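Local coordinates for periplasmic binding protein/LacI transcriptional regulator (Burkholderia graminis C4D1M, PDB 5HQJ) that binds the pentose D-arabinose in the cleft between its two lobes and probably delivers it to an ABC transporter, at residues 111-116 / 126-131; 34-39 / 91-96; 97-102 / 119-124; 115-120 / 162-167. All blocks are in the same frame, centred on the assembly; numbering follows the deposited sequence.

Contact 1 of 4, residues 111-116 / 126-131. With 64K (alpha-D-arabinopyranose), chain B.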
loop_
_atom_site.group_PDB
_atom_site.type_symbol
_atom_site.label_atom_id
_atom_site.label_comp_id
_atom_site.label_asym_id
_atom_site.label_seq_id
_atom_site.Cartn_x
_atom_site.Cartn_y
_atom_site.Cartn_z
ATOM N N LYS A 111 18.490 -5.819 -13.251
ATOM C CA LYS A 111 18.232 -4.596 -12.499
ATOM C C LYS A 111 17.026 -4.823 -11.624
ATOM O O LYS A 111 16.023 -5.383 -12.079
ATOM C CB LYS A 111 17.997 -3.417 -13.424
ATOM C CG LYS A 111 19.037 -3.275 -14.498
ATOM C CD LYS A 111 20.415 -3.047 -13.898
ATOM C CE LYS A 111 21.493 -3.060 -14.954
ATOM N NZ LYS A 111 22.772 -3.571 -14.402
ATOM N N VAL A 112 17.132 -4.407 -10.367
ATOM C CA VAL A 112 16.097 -4.702 -9.402
ATOM C C VAL A 112 15.750 -3.444 -8.628
ATOM O O VAL A 112 16.631 -2.752 -8.133
ATOM C CB VAL A 112 16.534 -5.819 -8.439
ATOM C CG1 VAL A 112 15.462 -6.083 -7.406
ATOM C CG2 VAL A 112 16.841 -7.100 -9.223
ATOM N N LEU A 113 14.458 -3.169 -8.525
ATOM C CA LEU A 113 13.997 -2.110 -7.662
ATOM C C LEU A 113 12.695 -2.502 -6.987
ATOM O O LEU A 113 12.029 -3.485 -7.372
ATOM C CB LEU A 113 13.829 -0.809 -8.457
ATOM C CG LEU A 113 12.769 -0.705 -9.569
ATOM C CD1 LEU A 113 11.356 -0.468 -9.020
ATOM C CD2 LEU A 113 13.121 0.424 -10.561
ATOM N N THR A 114 12.335 -1.740 -5.964
ATOM C CA THR A 114 11.066 -1.961 -5.275
ATOM C C THR A 114 10.117 -0.802 -5.476
ATOM O O THR A 114 10.553 0.299 -5.837
ATOM C CB THR A 114 11.295 -2.192 -3.781
ATOM O OG1 THR A 114 12.024 -1.090 -3.219
ATOM C CG2 THR A 114 12.085 -3.471 -3.593
ATOM N N TYR A 115 8.826 -1.082 -5.272
ATOM C CA TYR A 115 7.766 -0.054 -5.326
ATOM C C TYR A 115 6.720 -0.437 -4.279
ATOM O O TYR A 115 6.585 -1.613 -3.931
ATOM C CB TYR A 115 7.168 0.084 -6.756
ATOM C CG TYR A 115 6.263 -1.050 -7.134
ATOM C CD1 TYR A 115 6.801 -2.272 -7.535
ATOM C CD2 TYR A 115 4.889 -0.944 -7.021
ATOM C CE1 TYR A 115 5.995 -3.343 -7.833
ATOM C CE2 TYR A 115 4.059 -2.024 -7.317
ATOM C CZ TYR A 115 4.633 -3.220 -7.723
ATOM O OH TYR A 115 3.859 -4.309 -8.010
ATOM N N ASP A 116 6.048 0.582 -3.737
ATOM C CA ASP A 116 4.948 0.435 -2.787
ATOM C C ASP A 116 5.371 -0.044 -1.405
ATOM O O ASP A 116 5.076 0.620 -0.416
ATOM C CB ASP A 116 3.886 -0.517 -3.371
ATOM C CG ASP A 116 2.793 -0.809 -2.396
ATOM O OD1 ASP A 116 2.196 0.147 -1.846
ATOM O OD2 ASP A 116 2.570 -1.999 -2.164
HETATM N N MSE A 126 16.658 1.115 -5.854
HETATM C CA MSE A 126 15.852 2.230 -5.417
HETATM C C MSE A 126 14.448 1.766 -5.059
HETATM O O MSE A 126 14.020 0.688 -5.475
HETATM C CB MSE A 126 15.788 3.304 -6.504
HETATM C CG MSE A 126 15.078 2.860 -7.745
HETATM SE SE MSE A 126 15.126 4.164 -9.206
HETATM C CE MSE A 126 13.671 5.327 -8.609
ATOM N N TYR A 127 13.776 2.602 -4.268
ATOM C CA TYR A 127 12.382 2.451 -3.868
ATOM C C TYR A 127 11.519 3.567 -4.419
ATOM O O TYR A 127 11.834 4.761 -4.261
ATOM C CB TYR A 127 12.288 2.417 -2.336
ATOM C CG TYR A 127 10.882 2.638 -1.778
ATOM C CD1 TYR A 127 9.947 1.624 -1.780
ATOM C CD2 TYR A 127 10.507 3.860 -1.236
ATOM C CE1 TYR A 127 8.680 1.834 -1.272
ATOM C CE2 TYR A 127 9.247 4.071 -0.742
ATOM C CZ TYR A 127 8.333 3.045 -0.751
ATOM O OH TYR A 127 7.068 3.244 -0.240
ATOM N N ILE A 128 10.437 3.168 -5.062
ATOM C CA ILE A 128 9.431 4.078 -5.531
ATOM C C ILE A 128 8.136 3.887 -4.753
ATOM O O ILE A 128 7.459 2.864 -4.889
ATOM C CB ILE A 128 9.144 3.851 -7.025
ATOM C CG1 ILE A 128 10.448 3.988 -7.821
ATOM C CG2 ILE A 128 8.044 4.783 -7.536
ATOM C CD1 ILE A 128 10.329 3.490 -9.250
ATOM N N GLY A 129 7.744 4.872 -3.967
ATOM C CA GLY A 129 6.497 4.725 -3.256
ATOM C C GLY A 129 6.173 5.839 -2.290
ATOM O O GLY A 129 6.790 6.915 -2.293
ATOM N N THR A 130 5.167 5.569 -1.471
ATOM C CA THR A 130 4.707 6.490 -0.446
ATOM C C THR A 130 5.734 6.589 0.669
ATOM O O THR A 130 6.476 5.640 0.946
ATOM C CB THR A 130 3.349 6.004 0.112
ATOM O OG1 THR A 130 2.464 5.946 -0.994
ATOM C CG2 THR A 130 2.813 6.913 1.156
ATOM N N ASN A 131 5.769 7.763 1.305
ATOM C CA ASN A 131 6.473 7.927 2.577
ATOM C C ASN A 131 5.502 7.492 3.636
ATOM O O ASN A 131 4.627 8.248 4.031
ATOM C CB ASN A 131 6.911 9.367 2.812
ATOM C CG ASN A 131 7.693 9.535 4.105
ATOM O OD1 ASN A 131 7.636 8.683 5.009
ATOM N ND2 ASN A 131 8.431 10.636 4.200
HETATM O O2 64K B . 0.213 0.277 -0.138
HETATM C C2 64K B . -0.595 -0.871 0.291
HETATM C C3 64K B . -2.025 -0.541 0.006
HETATM O O3 64K B . -2.477 0.381 0.972
HETATM C C4 64K B . -2.931 -1.761 0.129
HETATM O O4 64K B . -3.042 -2.215 1.490
HETATM C C5 64K B . -2.386 -2.863 -0.661
HETATM O O5 64K B . -1.088 -3.225 -0.128
HETATM C C1 64K B . -0.178 -2.098 -0.471
HETATM O O1 64K B . 1.098 -2.439 -0.087
HETATM O O HOH W 1 3.793 2.924 -0.666
#
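Y127 holds CG anti to its backbone N (chi1 164°), which carries the ring along strand 111-115 and brings T114 OG1 and the carbonyl carbon of D116 to the ring edge, near its plane. The far end of the ring is fixed by its hydroxyl, which donates to T130 O over 2.7 Å in the carbonyl plane, on a lone pair. T114 OG1 is bonded to D118 rather than to this ring. On the face of the sheet that bears Y115 and I128, the packing is apolar: L113 CD1 meets I128 CD1 at 4.1 Å. The two strands run parallel, 22° apart, joined by T114 N to M126 O (3.0 Å), I128 N to T114 O (3.0 Å) and D116 N to I128 O (2.9 Å). Just beyond the last of these bonds, the carboxylate of D116 takes two sugar hydroxyls, O2 on OD1 and O1 on OD2, each at 2.6 Å. With S91 OG also bonded to OD2, three bonds grip the carboxylate, which should restrict its rotation. D116 directly follows strand 111-115 at the C-terminal edge of the parallel sheet, where the loops after the strands form the ligand cleft, as in periplasmic binding proteins.

Contact 2 of 4, residues 34-39 / 91-96. With 64K (alpha-D-arabinopyranose), chain B.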
loop_
_atom_site.group_PDB
_atom_site.type_symbol
_atom_site.label_atom_id
_atom_site.label_comp_id
_atom_site.label_asym_id
_atom_site.label_seq_id
_atom_site.Cartn_x
_atom_site.Cartn_y
_atom_site.Cartn_z
ATOM N N ILE A 34 5.910 -7.297 -10.035
ATOM C CA ILE A 34 5.345 -8.245 -9.072
ATOM C C ILE A 34 4.586 -7.506 -7.999
ATOM O O ILE A 34 5.201 -6.720 -7.247
ATOM C CB ILE A 34 6.469 -9.091 -8.370
ATOM C CG1 ILE A 34 7.363 -9.753 -9.419
ATOM C CG2 ILE A 34 5.870 -10.136 -7.391
ATOM C CD1 ILE A 34 8.640 -10.363 -8.869
ATOM N N PRO A 35 3.267 -7.726 -7.912
ATOM C CA PRO A 35 2.542 -7.177 -6.768
ATOM C C PRO A 35 2.710 -8.045 -5.529
ATOM O O PRO A 35 3.350 -9.099 -5.617
ATOM C CB PRO A 35 1.088 -7.195 -7.252
ATOM C CG PRO A 35 1.034 -8.431 -8.087
ATOM C CD PRO A 35 2.332 -8.397 -8.852
ATOM N N LYS A 36 2.111 -7.634 -4.421
ATOM C CA LYS A 36 2.139 -8.470 -3.218
ATOM C C LYS A 36 1.308 -9.728 -3.474
ATOM O O LYS A 36 1.590 -10.788 -2.916
ATOM C CB LYS A 36 1.607 -7.715 -1.995
ATOM C CG LYS A 36 2.620 -6.710 -1.356
ATOM C CD LYS A 36 2.031 -6.054 -0.093
ATOM C CE LYS A 36 2.956 -4.995 0.521
ATOM N NZ LYS A 36 2.454 -4.544 1.848
ATOM N N VAL A 37 0.280 -9.576 -4.312
ATOM C CA VAL A 37 -0.664 -10.647 -4.658
ATOM C C VAL A 37 -1.730 -10.024 -5.541
ATOM O O VAL A 37 -1.778 -8.809 -5.666
ATOM C CB VAL A 37 -1.379 -11.279 -3.440
ATOM C CG1 VAL A 37 -0.704 -12.589 -2.945
ATOM C CG2 VAL A 37 -1.598 -10.244 -2.309
ATOM N N ALA A 38 -2.607 -10.846 -6.114
ATOM C CA ALA A 38 -3.741 -10.331 -6.871
ATOM C C ALA A 38 -4.795 -9.743 -5.962
ATOM O O ALA A 38 -5.829 -10.364 -5.735
ATOM C CB ALA A 38 -4.371 -11.429 -7.707
ATOM N N VAL A 39 -4.534 -8.540 -5.468
ATOM C CA VAL A 39 -5.494 -7.762 -4.690
ATOM C C VAL A 39 -5.749 -6.396 -5.363
ATOM O O VAL A 39 -4.922 -5.912 -6.124
ATOM C CB VAL A 39 -4.994 -7.552 -3.251
ATOM C CG1 VAL A 39 -4.965 -8.862 -2.497
ATOM C CG2 VAL A 39 -3.636 -6.952 -3.264
ATOM N N SER A 91 6.836 -5.221 -5.274
ATOM C CA SER A 91 6.295 -4.831 -3.974
ATOM C C SER A 91 6.392 -6.020 -2.996
ATOM O O SER A 91 5.799 -7.084 -3.238
ATOM C CB SER A 91 4.841 -4.388 -4.129
ATOM O OG SER A 91 4.304 -4.032 -2.882
ATOM N N VAL A 92 7.120 -5.837 -1.893
ATOM C CA VAL A 92 7.511 -6.945 -1.000
ATOM C C VAL A 92 6.577 -7.154 0.190
ATOM O O VAL A 92 6.281 -6.236 0.943
ATOM C CB VAL A 92 8.927 -6.698 -0.462
ATOM C CG1 VAL A 92 9.395 -7.855 0.369
ATOM C CG2 VAL A 92 9.873 -6.474 -1.619
ATOM N N ASN A 93 6.128 -8.393 0.369
ATOM C CA ASN A 93 5.249 -8.692 1.488
ATOM C C ASN A 93 5.984 -8.692 2.824
ATOM O O ASN A 93 5.490 -8.148 3.809
ATOM C CB ASN A 93 4.552 -10.032 1.273
ATOM C CG ASN A 93 3.230 -9.892 0.509
ATOM O OD1 ASN A 93 2.319 -9.154 0.920
ATOM N ND2 ASN A 93 3.124 -10.603 -0.570
ATOM N N GLU A 94 7.173 -9.274 2.823
ATOM C CA GLU A 94 8.013 -9.342 4.019
ATOM C C GLU A 94 9.502 -9.206 3.607
ATOM O O GLU A 94 10.012 -10.016 2.834
ATOM C CB GLU A 94 7.730 -10.647 4.772
ATOM C CG GLU A 94 8.217 -10.670 6.232
ATOM C CD GLU A 94 9.717 -10.738 6.310
ATOM O OE1 GLU A 94 10.300 -9.996 7.128
ATOM O OE2 GLU A 94 10.299 -11.524 5.527
ATOM N N PRO A 95 10.190 -8.161 4.112
ATOM C CA PRO A 95 11.458 -7.702 3.527
ATOM C C PRO A 95 12.619 -8.674 3.675
ATOM O O PRO A 95 13.426 -8.796 2.752
ATOM C CB PRO A 95 11.756 -6.401 4.295
ATOM C CG PRO A 95 11.019 -6.514 5.540
ATOM C CD PRO A 95 9.787 -7.317 5.247
ATOM N N LYS A 96 12.709 -9.355 4.816
ATOM C CA LYS A 96 13.865 -10.197 5.065
ATOM C C LYS A 96 13.796 -11.397 4.128
ATOM O O LYS A 96 14.808 -11.787 3.563
ATOM C CB LYS A 96 13.950 -10.644 6.543
ATOM C CG LYS A 96 14.190 -9.499 7.568
ATOM C CD LYS A 96 12.865 -8.831 7.981
ATOM C CE LYS A 96 13.031 -7.621 8.906
ATOM N NZ LYS A 96 11.716 -6.940 9.144
HETATM O O2 64K B . 0.213 0.277 -0.138
HETATM C C2 64K B . -0.595 -0.871 0.291
HETATM C C3 64K B . -2.025 -0.541 0.006
HETATM O O3 64K B . -2.477 0.381 0.972
HETATM C C4 64K B . -2.931 -1.761 0.129
HETATM O O4 64K B . -3.042 -2.215 1.490
HETATM C C5 64K B . -2.386 -2.863 -0.661
HETATM O O5 64K B . -1.088 -3.225 -0.128
HETATM C C1 64K B . -0.178 -2.098 -0.471
HETATM O O1 64K B . 1.098 -2.439 -0.087
HETATM O O HOH W 2 3.051 -7.267 2.982
#
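This is a buried loop-to-loop contact at the C-terminal ends of two adjacent parallel strands, 30-34 and 87-90, and it builds one wall of the sugar pocket. The backbones part after a single straight bond, S91 N to I34 O (3.0 Å, 173°), and side chains take over from there. K36 turns CG away from its carbonyl carbon (chi1 -78°) and then runs fully extended, its CG passing 3.5 Å from S91 OG, which is itself hydrogen-bonded to D116 OD2. N93 lies across the same chain: its OD1 is 3.3 Å from K36 CD, while ND2 reaches back to K36 O at 2.8 Å, with that oxygen close to the amide plane. Gripped at its root in this way, the lysine delivers NZ to the sugar, where the bond to O1 of the arabinose is weak at 3.2 Å. The same ammonium also bonds N164 OD1 and a water that donates to both N93 O and N93 OD1, partners that probably help to offset the buried charge. F42 of helix 42-56 packs on P35, K36 and S91, Y115 of strand 111-115 touches P35 and S91, and I34 leans on Q73 and I76 of helix 71-82.

Contact 3 of 4, residues 97-102 / 119-124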
loop_
_atom_site.group_PDB
_atom_site.type_symbol
_atom_site.label_atom_id
_atom_site.label_comp_id
_atom_site.label_asym_id
_atom_site.label_seq_id
_atom_site.Cartn_x
_atom_site.Cartn_y
_atom_site.Cartn_z
ATOM N N SER A 97 12.595 -11.948 3.931
ATOM C CA SER A 97 12.417 -13.155 3.135
ATOM C C SER A 97 13.136 -13.128 1.780
ATOM O O SER A 97 13.629 -14.136 1.284
ATOM C CB SER A 97 10.917 -13.388 2.888
ATOM O OG SER A 97 10.226 -13.648 4.095
ATOM N N VAL A 98 13.159 -11.960 1.164
ATOM C CA VAL A 98 13.491 -11.865 -0.246
ATOM C C VAL A 98 14.896 -11.269 -0.493
ATOM O O VAL A 98 15.352 -11.162 -1.636
ATOM C CB VAL A 98 12.391 -11.032 -0.949
ATOM C CG1 VAL A 98 12.504 -9.554 -0.589
ATOM C CG2 VAL A 98 12.393 -11.288 -2.433
ATOM N N GLU A 99 15.602 -10.924 0.587
ATOM C CA GLU A 99 16.903 -10.266 0.453
ATOM C C GLU A 99 17.903 -11.104 -0.346
ATOM O O GLU A 99 18.638 -10.578 -1.180
ATOM C CB GLU A 99 17.511 -9.953 1.828
ATOM C CG GLU A 99 16.653 -9.067 2.711
ATOM C CD GLU A 99 17.348 -8.676 3.991
ATOM O OE1 GLU A 99 18.491 -9.129 4.197
ATOM O OE2 GLU A 99 16.752 -7.934 4.796
ATOM N N SER A 100 17.942 -12.407 -0.081
ATOM C CA SER A 100 18.977 -13.255 -0.649
ATOM C C SER A 100 18.847 -13.458 -2.163
ATOM O O SER A 100 19.829 -13.342 -2.897
ATOM C CB SER A 100 18.970 -14.614 0.065
ATOM O OG SER A 100 18.120 -14.565 1.204
ATOM N N VAL A 101 17.646 -13.770 -2.635
ATOM C CA VAL A 101 17.454 -14.030 -4.059
ATOM C C VAL A 101 17.538 -12.734 -4.879
ATOM O O VAL A 101 17.933 -12.749 -6.044
ATOM C CB VAL A 101 16.105 -14.740 -4.317
ATOM C CG1 VAL A 101 14.917 -13.823 -3.973
ATOM C CG2 VAL A 101 16.016 -15.233 -5.760
HETATM N N MSE A 102 17.200 -11.608 -4.270
HETATM C CA MSE A 102 17.287 -10.335 -4.989
HETATM C C MSE A 102 18.733 -9.929 -5.238
HETATM O O MSE A 102 19.049 -9.334 -6.268
HETATM C CB MSE A 102 16.540 -9.236 -4.228
HETATM C CG MSE A 102 15.027 -9.422 -4.325
HETATM SE SE MSE A 102 13.953 -8.137 -3.353
HETATM C CE MSE A 102 14.416 -6.561 -4.423
ATOM N N SER A 119 11.999 -3.500 0.500
ATOM C CA SER A 119 12.935 -4.376 1.226
ATOM C C SER A 119 14.319 -3.713 1.225
ATOM O O SER A 119 15.105 -3.921 0.303
ATOM C CB SER A 119 13.029 -5.772 0.597
ATOM O OG SER A 119 14.072 -6.536 1.206
ATOM N N PRO A 120 14.609 -2.885 2.240
ATOM C CA PRO A 120 15.787 -2.003 2.204
ATOM C C PRO A 120 17.159 -2.681 2.136
ATOM O O PRO A 120 18.102 -2.018 1.702
ATOM C CB PRO A 120 15.669 -1.209 3.511
ATOM C CG PRO A 120 14.657 -1.926 4.338
ATOM C CD PRO A 120 13.728 -2.563 3.370
ATOM N N LYS A 121 17.271 -3.946 2.528
ATOM C CA LYS A 121 18.568 -4.618 2.561
ATOM C C LYS A 121 18.760 -5.641 1.431
ATOM O O LYS A 121 19.722 -6.412 1.436
ATOM C CB LYS A 121 18.754 -5.302 3.917
ATOM C CG LYS A 121 18.715 -4.346 5.103
ATOM C CD LYS A 121 19.935 -3.445 5.118
ATOM C CE LYS A 121 20.092 -2.733 6.455
ATOM N NZ LYS A 121 19.141 -1.600 6.612
ATOM N N SER A 122 17.853 -5.638 0.462
ATOM C CA SER A 122 17.930 -6.530 -0.701
ATOM C C SER A 122 18.966 -6.113 -1.753
ATOM O O SER A 122 19.271 -6.874 -2.683
ATOM C CB SER A 122 16.565 -6.607 -1.377
ATOM O OG SER A 122 16.130 -5.310 -1.767
ATOM N N GLY A 123 19.493 -4.903 -1.614
ATOM C CA GLY A 123 20.430 -4.374 -2.589
ATOM C C GLY A 123 19.733 -3.752 -3.776
ATOM O O GLY A 123 20.361 -3.409 -4.780
ATOM N N ARG A 124 18.417 -3.611 -3.668
ATOM C CA ARG A 124 17.634 -3.009 -4.748
ATOM C C ARG A 124 18.184 -1.613 -5.028
ATOM O O ARG A 124 18.715 -0.958 -4.131
ATOM C CB ARG A 124 16.143 -2.973 -4.390
ATOM C CG ARG A 124 15.672 -1.793 -3.548
ATOM C CD ARG A 124 16.267 -1.728 -2.133
ATOM N NE ARG A 124 15.645 -0.620 -1.413
ATOM C CZ ARG A 124 16.026 0.656 -1.495
ATOM N NH1 ARG A 124 17.068 1.015 -2.245
ATOM N NH2 ARG A 124 15.361 1.583 -0.817
#
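M102 and S122 meet side against side, the bent end of the selenomethionine lying along the serine. Its SE is 3.6 Å from S122 CB, and the terminal CE, swung round at chi3 (67°), comes within 3.4 Å of S122 OG and touches R124 CB at 4.0 Å. The serine hydroxyl is turned inward, into its own loop. It donates to S119 O at 2.7 Å, in the plane of the carbonyl, and the same oxygen takes S122 N at 3.2 Å, the closing bond of a type I beta turn from S119 to S122. One turn back along helix 99-106, E99 and K121 lie alongside each other and point the same way. The extended glutamate brings OE2 to K121 CB (3.4 Å), but the lysine bends at chi2 and chi4 and carries its NZ 7.0 Å from E99 OE2, so the carboxylate rests against the first methylene of the lysine, with no ion pair between them. S119 sits beside V98 and E99, its OG 3.8 Å from V98 CG1 and bonded to P95 O. M102 also touches V112 and T114, so it bridges helix 99-106, strand 111-115 and the turn. No hydrogen bond crosses between the two segments: S122 OG, S119 OG and R124, which pairs with D118, bond elsewhere, and what joins helix to turn is van der Waals contact, including oxygen against carbon.

Contact 4 of 4, residues 115-120 / 162-167. With 64K (alpha-D-arabinopyranose), chain B.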
loop_
_atom_site.group_PDB
_atom_site.type_symbol
_atom_site.label_atom_id
_atom_site.label_comp_id
_atom_site.label_asym_id
_atom_site.label_seq_id
_atom_site.Cartn_x
_atom_site.Cartn_y
_atom_site.Cartn_z
ATOM N N TYR A 115 8.826 -1.082 -5.272
ATOM C CA TYR A 115 7.766 -0.054 -5.326
ATOM C C TYR A 115 6.720 -0.437 -4.279
ATOM O O TYR A 115 6.585 -1.613 -3.931
ATOM C CB TYR A 115 7.168 0.084 -6.756
ATOM C CG TYR A 115 6.263 -1.050 -7.134
ATOM C CD1 TYR A 115 6.801 -2.272 -7.535
ATOM C CD2 TYR A 115 4.889 -0.944 -7.021
ATOM C CE1 TYR A 115 5.995 -3.343 -7.833
ATOM C CE2 TYR A 115 4.059 -2.024 -7.317
ATOM C CZ TYR A 115 4.633 -3.220 -7.723
ATOM O OH TYR A 115 3.859 -4.309 -8.010
ATOM N N ASP A 116 6.048 0.582 -3.737
ATOM C CA ASP A 116 4.948 0.435 -2.787
ATOM C C ASP A 116 5.371 -0.044 -1.405
ATOM O O ASP A 116 5.076 0.620 -0.416
ATOM C CB ASP A 116 3.886 -0.517 -3.371
ATOM C CG ASP A 116 2.793 -0.809 -2.396
ATOM O OD1 ASP A 116 2.196 0.147 -1.846
ATOM O OD2 ASP A 116 2.570 -1.999 -2.164
ATOM N N SER A 117 6.009 -1.219 -1.363
ATOM C CA SER A 117 6.497 -1.813 -0.113
ATOM C C SER A 117 7.937 -2.309 -0.291
ATOM O O SER A 117 8.247 -3.232 -1.056
ATOM C CB SER A 117 5.601 -2.954 0.379
ATOM O OG SER A 117 5.714 -3.057 1.816
ATOM N N ASP A 118 8.825 -1.643 0.438
ATOM C CA ASP A 118 10.269 -1.822 0.276
ATOM C C ASP A 118 10.851 -3.045 1.004
ATOM O O ASP A 118 10.236 -3.583 1.931
ATOM C CB ASP A 118 10.993 -0.558 0.773
ATOM C CG ASP A 118 12.412 -0.444 0.237
ATOM O OD1 ASP A 118 12.801 -1.255 -0.615
ATOM O OD2 ASP A 118 13.146 0.475 0.669
ATOM N N SER A 119 11.999 -3.500 0.500
ATOM C CA SER A 119 12.935 -4.376 1.226
ATOM C C SER A 119 14.319 -3.713 1.225
ATOM O O SER A 119 15.105 -3.921 0.303
ATOM C CB SER A 119 13.029 -5.772 0.597
ATOM O OG SER A 119 14.072 -6.536 1.206
ATOM N N PRO A 120 14.609 -2.885 2.240
ATOM C CA PRO A 120 15.787 -2.003 2.204
ATOM C C PRO A 120 17.159 -2.681 2.136
ATOM O O PRO A 120 18.102 -2.018 1.702
ATOM C CB PRO A 120 15.669 -1.209 3.511
ATOM C CG PRO A 120 14.657 -1.926 4.338
ATOM C CD PRO A 120 13.728 -2.563 3.370
ATOM N N ALA A 162 4.171 -6.547 6.917
ATOM C CA ALA A 162 4.357 -5.538 5.888
ATOM C C ALA A 162 5.012 -4.265 6.410
ATOM O O ALA A 162 4.480 -3.595 7.304
ATOM C CB ALA A 162 3.010 -5.215 5.253
ATOM N N VAL A 163 6.147 -3.904 5.820
ATOM C CA VAL A 163 6.872 -2.708 6.226
ATOM C C VAL A 163 6.077 -1.431 6.028
ATOM O O VAL A 163 6.108 -0.547 6.887
ATOM C CB VAL A 163 8.208 -2.575 5.460
ATOM C CG1 VAL A 163 8.692 -1.120 5.405
ATOM C CG2 VAL A 163 9.254 -3.442 6.107
ATOM N N ASN A 164 5.376 -1.290 4.908
ATOM C CA ASN A 164 4.768 -0.020 4.629
ATOM C C ASN A 164 3.640 0.127 5.639
ATOM O O ASN A 164 3.429 1.217 6.134
ATOM C CB ASN A 164 4.318 0.114 3.155
ATOM C CG ASN A 164 3.370 -0.995 2.676
ATOM O OD1 ASN A 164 3.198 -2.034 3.311
ATOM N ND2 ASN A 164 2.772 -0.765 1.501
ATOM N N LEU A 165 2.939 -0.974 5.948
ATOM C CA LEU A 165 1.797 -0.918 6.849
ATOM C C LEU A 165 2.278 -0.641 8.239
ATOM O O LEU A 165 1.717 0.182 8.933
ATOM C CB LEU A 165 1.008 -2.213 6.824
ATOM C CG LEU A 165 0.374 -2.577 5.501
ATOM C CD1 LEU A 165 -0.555 -3.736 5.728
ATOM C CD2 LEU A 165 -0.352 -1.387 4.835
ATOM N N ASN A 166 3.373 -1.282 8.639
ATOM C CA ASN A 166 3.882 -1.026 9.978
ATOM C C ASN A 166 4.437 0.386 10.148
ATOM O O ASN A 166 4.295 0.975 11.202
ATOM C CB ASN A 166 4.949 -2.059 10.366
ATOM C CG ASN A 166 4.364 -3.425 10.565
ATOM O OD1 ASN A 166 3.172 -3.570 10.839
ATOM N ND2 ASN A 166 5.191 -4.437 10.456
ATOM N N GLU A 167 5.022 0.954 9.097
ATOM C CA GLU A 167 5.412 2.336 9.129
ATOM C C GLU A 167 4.220 3.273 9.275
ATOM O O GLU A 167 4.302 4.252 9.988
ATOM C CB GLU A 167 6.203 2.657 7.868
ATOM C CG GLU A 167 7.581 1.999 7.936
ATOM C CD GLU A 167 8.360 2.079 6.637
ATOM O OE1 GLU A 167 7.729 2.259 5.586
ATOM O OE2 GLU A 167 9.601 1.953 6.664
HETATM O O2 64K B . 0.213 0.277 -0.138
HETATM C C2 64K B . -0.595 -0.871 0.291
HETATM C C3 64K B . -2.025 -0.541 0.006
HETATM O O3 64K B . -2.477 0.381 0.972
HETATM C C4 64K B . -2.931 -1.761 0.129
HETATM O O4 64K B . -3.042 -2.215 1.490
HETATM C C5 64K B . -2.386 -2.863 -0.661
HETATM O O5 64K B . -1.088 -3.225 -0.128
HETATM C C1 64K B . -0.178 -2.098 -0.471
HETATM O O1 64K B . 1.098 -2.439 -0.087
HETATM O O HOH W 3 7.579 -4.769 3.059
#
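S117 and N164 bring the two backbones closest, CA to CA 5.4 Å, where a gamma turn centred on D116 (S117 N to Y115 O) ends strand 111-115 and the loop passes the first turn of helix 163-176. This is the interlobe cleft of the periplasmic binding protein fold: the loop belongs to the lobe built on the parallel sheet, and the helix to the other lobe, with the sugar between them. N164 holds CG between its backbone N and carbonyl carbon (chi1 55°), a rotamer that turns the amide to the loop and the sugar. Its OD1 accepts K36 NZ and takes a weak bond from L165 N, contacts that help to set which way the amide is flipped; the same oxygen lies 3.1 Å from S117 OG. With OD1 placed there, ND2 faces the carbonyl of D116, to which it gives only a weak, bent bond (3.3 Å, 125°). Toward D118 and V163 the lobes are also joined through water: S117 OG donates to a water at 2.8 Å, V163 N donates to the same water at 3.2 Å, and the water donates to D118 O. V163, just past the N-cap A162, sets its CB 4.2 Å from D118 O beside this bridge. ND2 of N164 makes its straighter bond to the ligand, 2.9 Å from O1 of the arabinose at 163°.

Contacts 1, 2 and 4 all touch the arabinose and converge on its O1, which lies within hydrogen-bonding reach of D116, K36 and N164. Contact 1 and contact 4 share D116, and contact 2 braces that residue from the loop after the neighbouring strand 87-90, S91 OG lying 2.8 Å from D116 OD2. K36 CE packs 3.3 Å from S117 CB, tying contact 2 to contact 4. Contact 3 stands farther back, the side chain of S119 being about 12 Å from the sugar, yet it joins the others through the continuation of the loop: S119 OG is 2.8 Å from P95 O of contact 2, and R124 NH2 pairs with D118 OD2 of contact 4 at 2.9 Å. D247, R168, Q267 and Q219 supply further hydrogen bonds to the ligand.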